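Local coordinates for protein ribose-5-phosphate isomerase RpiB (Thermotoga maritima, PDB 1O1X) that probably catalyses the interconversion of ribose 5-phosphate and ribulose 5-phosphate, as a sugar-phosphate isomerase of the LacAB/RpiB family, at residues A[60-65]-A[91-96]. Numbering follows the deposited sequence.
Sequences KVVQSI and RGIRAA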
ATOM      1  N   LYS A  60      21.234  -0.439 -18.693  1.00 12.46           N
ATOM      2  CA  LYS A  60      20.971   0.373 -19.893  1.00 12.89           C
ATOM      3  C   LYS A  60      20.383   1.764 -19.528  1.00 12.32           C
ATOM      4  O   LYS A  60      20.750   2.776 -20.107  1.00 12.61           O
ATOM      5  CB  LYS A  60      20.021  -0.351 -20.852  1.00 13.28           C
ATOM      6  CG  LYS A  60      20.507  -1.718 -21.338  1.00 15.51           C
ATOM      7  CD  LYS A  60      19.477  -2.427 -22.182  1.00 21.23           C
ATOM      8  CE  LYS A  60      19.969  -3.814 -22.715  1.00 25.31           C
ATOM      9  NZ  LYS A  60      21.315  -3.685 -23.344  1.00 28.32           N
ATOM     10  N   VAL A  61      19.440   1.791 -18.611  1.00 12.69           N
ATOM     11  CA  VAL A  61      18.845   3.053 -18.142  1.00 13.10           C
ATOM     12  C   VAL A  61      19.869   3.872 -17.329  1.00 13.38           C
ATOM     13  O   VAL A  61      20.012   5.085 -17.518  1.00 14.11           O
ATOM     14  CB  VAL A  61      17.538   2.832 -17.349  1.00 12.92           C
ATOM     15  CG1 VAL A  61      17.066   4.115 -16.650  1.00 12.33           C
ATOM     16  CG2 VAL A  61      16.433   2.325 -18.258  1.00 10.58           C
ATOM     17  N   VAL A  62      20.601   3.194 -16.467  1.00 12.73           N
ATOM     18  CA  VAL A  62      21.680   3.809 -15.716  1.00 12.63           C
ATOM     19  C   VAL A  62      22.668   4.492 -16.625  1.00 13.31           C
ATOM     20  O   VAL A  62      23.058   5.643 -16.369  1.00 12.97           O
ATOM     21  CB  VAL A  62      22.374   2.807 -14.820  1.00 12.00           C
ATOM     22  CG1 VAL A  62      23.710   3.329 -14.336  1.00 14.18           C
ATOM     23  CG2 VAL A  62      21.430   2.427 -13.619  1.00 13.27           C
ATOM     24  N   GLN A  63      23.106   3.807 -17.658  1.00 12.66           N
ATOM     25  CA  GLN A  63      24.104   4.379 -18.542  1.00 14.59           C
ATOM     26  C   GLN A  63      23.548   5.663 -19.195  1.00 14.33           C
ATOM     27  O   GLN A  63      24.236   6.649 -19.371  1.00 12.44           O
ATOM     28  CB  GLN A  63      24.496   3.332 -19.588  1.00 15.08           C
ATOM     29  CG  GLN A  63      25.178   3.856 -20.842  0.65 18.69           C
ATOM     30  CD  GLN A  63      26.523   4.421 -20.553  0.65 23.64           C
ATOM     31  OE1 GLN A  63      27.182   4.014 -19.580  0.65 24.80           O
ATOM     32  NE2 GLN A  63      26.953   5.375 -21.389  0.65 25.97           N
ATOM     33  N   SER A  64      22.286   5.616 -19.553  1.00 15.07           N
ATOM     34  CA  SER A  64      21.642   6.742 -20.190  1.00 15.85           C
ATOM     35  C   SER A  64      21.543   7.967 -19.239  1.00 15.45           C
ATOM     36  O   SER A  64      21.793   9.109 -19.649  1.00 15.59           O
ATOM     37  CB  SER A  64      20.295   6.283 -20.744  1.00 15.77           C
ATOM     38  OG  SER A  64      19.716   7.343 -21.441  1.00 22.05           O
ATOM     39  N   ILE A  65      21.259   7.726 -17.958  1.00 15.28           N
ATOM     40  CA  ILE A  65      21.216   8.792 -16.965  1.00 14.25           C
ATOM     41  C   ILE A  65      22.621   9.341 -16.685  1.00 14.81           C
ATOM     42  O   ILE A  65      22.836  10.563 -16.688  1.00 13.58           O
ATOM     43  CB  ILE A  65      20.570   8.301 -15.664  1.00 15.02           C
ATOM     44  CG1 ILE A  65      19.084   7.970 -15.842  1.00 16.14           C
ATOM     45  CG2 ILE A  65      20.768   9.292 -14.539  1.00 15.29           C
ATOM     46  CD1 ILE A  65      18.232   9.095 -16.445  1.00 19.21           C
ATOM     47  N   ARG A  91      27.142   4.986  -8.377  1.00 11.87           N
ATOM     48  CA  ARG A  91      27.230   6.341  -7.850  1.00 13.35           C
ATOM     49  C   ARG A  91      26.575   7.336  -8.831  1.00 12.47           C
ATOM     50  O   ARG A  91      26.673   7.214 -10.062  1.00 12.23           O
ATOM     51  CB  ARG A  91      28.695   6.720  -7.541  1.00 15.46           C
ATOM     52  CG  ARG A  91      29.276   5.967  -6.288  1.00 20.15           C
ATOM     53  CD  ARG A  91      30.777   6.232  -6.043  1.00 23.52           C
ATOM     54  NE  ARG A  91      31.058   7.603  -5.610  1.00 28.84           N
ATOM     55  CZ  ARG A  91      31.438   8.607  -6.421  1.00 33.05           C
ATOM     56  NH1 ARG A  91      31.588   8.425  -7.735  1.00 35.54           N
ATOM     57  NH2 ARG A  91      31.655   9.810  -5.914  1.00 30.67           N
ATOM     58  N   GLY A  92      25.832   8.274  -8.278  1.00 12.13           N
ATOM     59  CA  GLY A  92      25.091   9.226  -9.071  1.00 12.46           C
ATOM     60  C   GLY A  92      23.674   8.823  -9.370  1.00 12.41           C
ATOM     61  O   GLY A  92      22.933   9.635  -9.910  1.00 12.65           O
ATOM     62  N   ILE A  93      23.308   7.568  -9.099  1.00 11.34           N
ATOM     63  CA  ILE A  93      21.963   7.083  -9.355  1.00 11.14           C
ATOM     64  C   ILE A  93      21.198   7.038  -8.065  1.00 11.32           C
ATOM     65  O   ILE A  93      21.685   6.519  -7.060  1.00 10.84           O
ATOM     66  CB  ILE A  93      21.996   5.654 -10.004  1.00 11.37           C
ATOM     67  CG1 ILE A  93      22.732   5.697 -11.346  1.00 12.55           C
ATOM     68  CG2 ILE A  93      20.572   5.051 -10.097  1.00 11.23           C
ATOM     69  CD1 ILE A  93      22.064   6.563 -12.448  1.00 14.40           C
ATOM     70  N   ARG A  94      19.996   7.607  -8.080  1.00 11.46           N
ATOM     71  CA  ARG A  94      19.086   7.550  -6.932  1.00 10.42           C
ATOM     72  C   ARG A  94      17.750   7.020  -7.462  1.00 10.84           C
ATOM     73  O   ARG A  94      16.925   7.748  -7.987  1.00  9.70           O
ATOM     74  CB  ARG A  94      19.016   8.918  -6.281  1.00 11.64           C
ATOM     75  CG  ARG A  94      20.338   9.342  -5.604  1.00 11.80           C
ATOM     76  CD  ARG A  94      20.314  10.725  -4.954  1.00 12.31           C
ATOM     77  NE  ARG A  94      20.020  11.706  -5.973  1.00 11.75           N
ATOM     78  CZ  ARG A  94      20.881  12.192  -6.856  1.00 12.70           C
ATOM     79  NH1 ARG A  94      22.153  11.878  -6.831  1.00 11.63           N
ATOM     80  NH2 ARG A  94      20.428  12.987  -7.810  1.00 13.48           N
ATOM     81  N   ALA A  95      17.610   5.690  -7.388  1.00 11.02           N
ATOM     82  CA  ALA A  95      16.469   4.975  -7.893  1.00 10.56           C
ATOM     83  C   ALA A  95      15.496   4.676  -6.765  1.00 11.02           C
ATOM     84  O   ALA A  95      15.849   3.993  -5.766  1.00 10.76           O
ATOM     85  CB  ALA A  95      16.926   3.685  -8.573  1.00 10.35           C
ATOM     86  N   ALA A  96      14.257   5.154  -6.921  1.00 11.25           N
ATOM     87  CA  ALA A  96      13.263   5.130  -5.849  1.00 11.83           C
ATOM     88  C   ALA A  96      12.066   4.249  -6.215  1.00 11.94           C
ATOM     89  O   ALA A  96      11.305   4.563  -7.130  1.00 11.88           O
ATOM     90  CB  ALA A  96      12.769   6.549  -5.544  1.00 12.57           C
TER
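Ile93 reaches across to helix 54-66 and sets the outer part of its side chain against Val62 and Ile65, two residues one helical turn apart on the same flank. All the direct contact is apolar. Ile93 CG1 lies 3.9 Å from Val62 CG1 and only slightly farther from Val62 CG2, and thus faces both branches of the valine. Ile93 CD1 goes on to meet Ile65 CG2 at 3.7 Å, and stands 3.9 Å from Ile65 CB. Torsions decide which branches take part: Ile93 holds CG1 opposite its own carbonyl carbon (chi1 -61°), which sends this longer arm toward the helix, and the bend at chi2 (-64°) turns CD1 to Ile65. In Ile65 the methyl CG2 does the touching, whereas the end of the longer branch leads away. The side chains meet at a slant, with the closest CA atoms, those of Val62 and Ile93, 7.2 Å apart.

The setting is a Rossmann-like alpha/beta fold, in which helix 54-66 packs on a parallel sheet and the loop before strand 95-97 brings Ile93 to the helix at the sheet's edge. Ile115 of the neighbouring strand also touches Ile93, while Tyr90 and Ala87 adjoin Val62. Cutting Ile93 back to an alanine would probably open a gap beside Val62 and leave Ile65 CG2 without its methyl neighbour, weakening the join between loop and helix.

Polar bonding serves the backbone around this apolar patch. Asn114 grips the loop on both sides of Ile93, its ND2 bonding to Gly92 O and its OD1 to Arg94 N. The carbonyl O of Ile93 itself accepts a hydrogen bond from NH2 of Arg89 of the second subunit, tying the loop directly to that subunit.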